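Local coordinates for protein intracellular serine protease (Bacillus licheniformis, PDB 4ZOQ) that probably acts as a subtilisin-like serine endopeptidase that cuts lanthipeptide precursors at a specific sequence, at residues B[127-138]-B[161-172]. Residues are numbered along the deposited sequence; the frame is centred on the assembly and turned at random.
Sequences VNDGHEVINIST and YAAKHQVLVFSS
Tyr161 takes Asn128 OD1 at the edge of its ring, in plane, with the amide turned 90° to the ring; Tyr161 OH would donate to OD1, but the modelled separation is too short to be taken at face value. One face of this ring carries His165 ND1, held there by its own bond to Tyr161 O (3.0 Å), a carbonyl that also accepts from His165 N on the opposite side of its plane. Phe170 is met at its edge by Val133 CG1, 3.7 Å from CD2. Val127, at the end of helix 116-128, packs on the end of helix 146-164: CG1, anti to the backbone N (chi1 174°), meets Tyr161 CE2 and His165 CB, while CG2 lies 3.8 Å from Ala162 CB. Trimming Val127 to an alanine would probably open a gap between Tyr161, Ala162 and His165 and leave the tyrosine ring less firmly seated. Beyond it, strands 133-136 and 168-172 run parallel, 17° apart, joined by bonds such as Phe170 N to Ile134 O (2.8 Å) and Ile136 N to Phe170 O (2.8 Å). On the face that carries Ile134, Ile136 and Val169, Ile134 lies beside Val169, and Ile136 CD1 touches Val169 CG1 at 3.9 Å. Ser137 OG bonds to the backbone O of Ser276, the predicted charge-relay serine. Helix 146-164 lies in the connection between these neighbouring parallel strands, as in the central sheet of the subtilisin fold.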
loop_
_atom_site.group_PDB
_atom_site.type_symbol
_atom_site.label_atom_id
_atom_site.label_comp_id
_atom_site.label_asym_id
_atom_site.label_seq_id
_atom_site.Cartn_x
_atom_site.Cartn_y
_atom_site.Cartn_z
ATOM N N VAL B 127 10.308 -6.598 -5.109
ATOM C CA VAL B 127 11.704 -6.363 -4.745
ATOM C C VAL B 127 12.647 -6.853 -5.850
ATOM O O VAL B 127 13.532 -6.119 -6.317
ATOM C CB VAL B 127 12.069 -7.085 -3.430
ATOM C CG1 VAL B 127 13.540 -6.959 -3.150
ATOM C CG2 VAL B 127 11.280 -6.512 -2.263
ATOM N N ASN B 128 12.456 -8.107 -6.259
ATOM C CA ASN B 128 13.310 -8.730 -7.279
ATOM C C ASN B 128 13.188 -8.041 -8.657
ATOM O O ASN B 128 14.106 -8.129 -9.476
ATOM C CB ASN B 128 12.982 -10.224 -7.409
ATOM C CG ASN B 128 13.377 -11.037 -6.164
ATOM O OD1 ASN B 128 14.169 -10.600 -5.319
ATOM N ND2 ASN B 128 12.802 -12.224 -6.049
ATOM N N ASP B 129 12.067 -7.348 -8.888
ATOM C CA ASP B 129 11.797 -6.614 -10.143
ATOM C C ASP B 129 12.308 -5.179 -10.176
ATOM O O ASP B 129 11.953 -4.409 -11.057
ATOM C CB ASP B 129 10.293 -6.585 -10.424
ATOM C CG ASP B 129 9.705 -7.972 -10.583
ATOM O OD1 ASP B 129 10.474 -8.905 -10.914
ATOM O OD2 ASP B 129 8.484 -8.142 -10.355
ATOM N N GLY B 130 13.098 -4.810 -9.187
ATOM C CA GLY B 130 13.748 -3.521 -9.169
ATOM C C GLY B 130 12.904 -2.342 -8.704
ATOM O O GLY B 130 13.315 -1.208 -8.909
ATOM N N HIS B 131 11.809 -2.595 -7.980
ATOM C CA HIS B 131 10.973 -1.523 -7.419
ATOM C C HIS B 131 11.609 -0.935 -6.173
ATOM O O HIS B 131 11.956 -1.665 -5.249
ATOM C CB HIS B 131 9.583 -2.060 -7.073
ATOM C CG HIS B 131 8.766 -2.414 -8.275
ATOM N ND1 HIS B 131 8.928 -3.600 -8.964
ATOM C CD2 HIS B 131 7.809 -1.722 -8.934
ATOM C CE1 HIS B 131 8.095 -3.624 -9.991
ATOM N NE2 HIS B 131 7.406 -2.499 -9.995
ATOM N N GLU B 132 11.710 0.386 -6.118
ATOM C CA GLU B 132 12.313 1.049 -4.966
ATOM C C GLU B 132 11.306 1.348 -3.855
ATOM O O GLU B 132 11.694 1.537 -2.698
ATOM C CB GLU B 132 13.011 2.343 -5.384
ATOM C CG GLU B 132 14.197 2.198 -6.322
ATOM C CD GLU B 132 13.847 2.380 -7.803
ATOM O OE1 GLU B 132 12.738 1.968 -8.275
ATOM O OE2 GLU B 132 14.685 3.025 -8.478
ATOM N N VAL B 133 10.026 1.391 -4.216
ATOM C CA VAL B 133 8.941 1.640 -3.267
ATOM C C VAL B 133 7.762 0.655 -3.444
ATOM O O VAL B 133 7.356 0.339 -4.569
ATOM C CB VAL B 133 8.396 3.077 -3.382
ATOM C CG1 VAL B 133 7.210 3.280 -2.413
ATOM C CG2 VAL B 133 9.496 4.098 -3.139
ATOM N N ILE B 134 7.245 0.148 -2.324
ATOM C CA ILE B 134 6.042 -0.674 -2.324
ATOM C C ILE B 134 4.906 -0.031 -1.512
ATOM O O ILE B 134 5.091 0.467 -0.403
ATOM C CB ILE B 134 6.329 -2.102 -1.776
ATOM C CG1 ILE B 134 7.354 -2.816 -2.671
ATOM C CG2 ILE B 134 5.041 -2.928 -1.655
ATOM C CD1 ILE B 134 7.890 -4.106 -2.094
ATOM N N ASN B 135 3.723 -0.027 -2.087
ATOM C CA ASN B 135 2.565 0.462 -1.374
ATOM C C ASN B 135 1.553 -0.652 -1.179
ATOM O O ASN B 135 1.097 -1.250 -2.165
ATOM C CB ASN B 135 1.926 1.619 -2.135
ATOM C CG ASN B 135 0.763 2.208 -1.391
ATOM O OD1 ASN B 135 0.908 3.151 -0.591
ATOM N ND2 ASN B 135 -0.398 1.634 -1.614
ATOM N N ILE B 136 1.174 -0.913 0.072
ATOM C CA ILE B 136 0.149 -1.928 0.341
ATOM C C ILE B 136 -1.063 -1.305 1.064
ATOM O O ILE B 136 -1.083 -1.196 2.289
ATOM C CB ILE B 136 0.707 -3.112 1.194
ATOM C CG1 ILE B 136 1.980 -3.691 0.586
ATOM C CG2 ILE B 136 -0.322 -4.227 1.320
ATOM C CD1 ILE B 136 2.736 -4.638 1.524
ATOM N N SER B 137 -2.074 -0.907 0.294
ATOM C CA SER B 137 -3.237 -0.217 0.861
ATOM C C SER B 137 -4.332 -1.204 1.245
ATOM O O SER B 137 -5.486 -1.086 0.824
ATOM C CB SER B 137 -3.801 0.832 -0.122
ATOM O OG SER B 137 -3.085 2.054 -0.066
ATOM N N THR B 138 -3.952 -2.186 2.041
ATOM C CA THR B 138 -4.875 -3.209 2.506
ATOM C C THR B 138 -4.197 -3.909 3.672
ATOM O O THR B 138 -2.999 -3.723 3.915
ATOM C CB THR B 138 -5.245 -4.207 1.389
ATOM O OG1 THR B 138 -6.306 -5.067 1.830
ATOM C CG2 THR B 138 -4.021 -5.028 0.945
ATOM N N TYR B 161 13.087 -8.886 3.780
ATOM C CA TYR B 161 13.676 -9.017 2.454
ATOM C C TYR B 161 13.661 -7.690 1.682
ATOM O O TYR B 161 14.661 -7.311 1.071
ATOM C CB TYR B 161 12.955 -10.110 1.678
ATOM C CG TYR B 161 13.572 -10.445 0.359
ATOM C CD1 TYR B 161 14.798 -11.104 0.285
ATOM C CD2 TYR B 161 12.911 -10.140 -0.824
ATOM C CE1 TYR B 161 15.358 -11.436 -0.955
ATOM C CE2 TYR B 161 13.444 -10.459 -2.046
ATOM C CZ TYR B 161 14.666 -11.106 -2.119
ATOM O OH TYR B 161 15.159 -11.408 -3.370
ATOM N N ALA B 162 12.553 -6.958 1.761
ATOM C CA ALA B 162 12.468 -5.641 1.121
ATOM C C ALA B 162 13.480 -4.664 1.730
ATOM O O ALA B 162 14.177 -3.946 1.001
ATOM C CB ALA B 162 11.065 -5.086 1.244
ATOM N N ALA B 163 13.562 -4.666 3.059
ATOM C CA ALA B 163 14.465 -3.787 3.809
ATOM C C ALA B 163 15.919 -4.081 3.470
ATOM O O ALA B 163 16.760 -3.172 3.349
ATOM C CB ALA B 163 14.240 -3.954 5.300
ATOM N N LYS B 164 16.200 -5.371 3.309
ATOM C CA LYS B 164 17.542 -5.816 3.010
ATOM C C LYS B 164 18.000 -5.279 1.671
ATOM O O LYS B 164 19.177 -4.929 1.499
ATOM C CB LYS B 164 17.597 -7.344 2.978
ATOM C CG LYS B 164 19.001 -7.858 2.818
ATOM C CD LYS B 164 19.063 -9.354 2.550
ATOM C CE LYS B 164 20.461 -9.711 2.021
ATOM N NZ LYS B 164 20.466 -10.980 1.230
ATOM N N HIS B 165 17.044 -5.112 0.760
ATOM C CA HIS B 165 17.357 -4.617 -0.562
ATOM C C HIS B 165 17.036 -3.147 -0.743
ATOM O O HIS B 165 16.933 -2.661 -1.874
ATOM C CB HIS B 165 16.632 -5.436 -1.624
ATOM C CG HIS B 165 17.174 -6.825 -1.791
ATOM N ND1 HIS B 165 16.788 -7.885 -0.998
ATOM C CD2 HIS B 165 18.126 -7.309 -2.631
ATOM C CE1 HIS B 165 17.446 -8.971 -1.371
ATOM N NE2 HIS B 165 18.272 -8.645 -2.352
ATOM N N GLN B 166 16.942 -2.438 0.380
ATOM C CA GLN B 166 16.735 -0.994 0.387
ATOM C C GLN B 166 15.409 -0.543 -0.268
ATOM O O GLN B 166 15.314 0.549 -0.822
ATOM C CB GLN B 166 17.927 -0.328 -0.312
ATOM C CG GLN B 166 19.262 -0.706 0.333
ATOM C CD GLN B 166 19.361 -0.207 1.757
ATOM O OE1 GLN B 166 18.777 0.816 2.105
ATOM N NE2 GLN B 166 20.093 -0.924 2.591
ATOM N N VAL B 167 14.378 -1.378 -0.169
ATOM C CA VAL B 167 13.067 -1.037 -0.704
ATOM C C VAL B 167 12.098 -0.598 0.400
ATOM O O VAL B 167 11.852 -1.343 1.347
ATOM C CB VAL B 167 12.443 -2.212 -1.447
ATOM C CG1 VAL B 167 11.139 -1.796 -2.030
ATOM C CG2 VAL B 167 13.385 -2.718 -2.520
ATOM N N LEU B 168 11.546 0.606 0.260
ATOM C CA LEU B 168 10.568 1.129 1.209
ATOM C C LEU B 168 9.221 0.474 1.013
ATOM O O LEU B 168 8.810 0.210 -0.122
ATOM C CB LEU B 168 10.432 2.631 1.042
ATOM C CG LEU B 168 11.717 3.314 1.478
ATOM C CD1 LEU B 168 11.820 4.674 0.850
ATOM C CD2 LEU B 168 11.741 3.402 2.992
ATOM N N VAL B 169 8.569 0.154 2.127
ATOM C CA VAL B 169 7.232 -0.429 2.106
ATOM C C VAL B 169 6.292 0.418 2.957
ATOM O O VAL B 169 6.474 0.552 4.160
ATOM C CB VAL B 169 7.242 -1.887 2.630
ATOM C CG1 VAL B 169 5.842 -2.489 2.580
ATOM C CG2 VAL B 169 8.252 -2.736 1.842
ATOM N N PHE B 170 5.266 0.961 2.323
ATOM C CA PHE B 170 4.302 1.804 2.997
ATOM C C PHE B 170 2.991 1.050 3.062
ATOM O O PHE B 170 2.617 0.389 2.099
ATOM C CB PHE B 170 4.151 3.123 2.253
ATOM C CG PHE B 170 5.410 3.929 2.226
ATOM C CD1 PHE B 170 5.770 4.728 3.301
ATOM C CD2 PHE B 170 6.276 3.826 1.152
ATOM C CE1 PHE B 170 6.946 5.438 3.286
ATOM C CE2 PHE B 170 7.453 4.539 1.125
ATOM C CZ PHE B 170 7.784 5.346 2.202
ATOM N N SER B 171 2.304 1.140 4.201
ATOM C CA SER B 171 1.066 0.401 4.394
ATOM C C SER B 171 -0.007 1.249 5.074
ATOM O O SER B 171 0.297 2.060 5.930
ATOM C CB SER B 171 1.348 -0.843 5.245
ATOM O OG SER B 171 0.339 -1.798 5.050
ATOM N N SER B 172 -1.263 1.025 4.729
ATOM C CA SER B 172 -2.354 1.732 5.392
ATOM C C SER B 172 -2.580 1.197 6.804
ATOM O O SER B 172 -2.481 -0.013 7.047
ATOM C CB SER B 172 -3.629 1.643 4.564
ATOM O OG SER B 172 -3.904 0.302 4.239
HETATM O O HOH W 1 13.867 2.629 -1.435
HETATM O O HOH W 2 -1.788 -2.540 6.215
#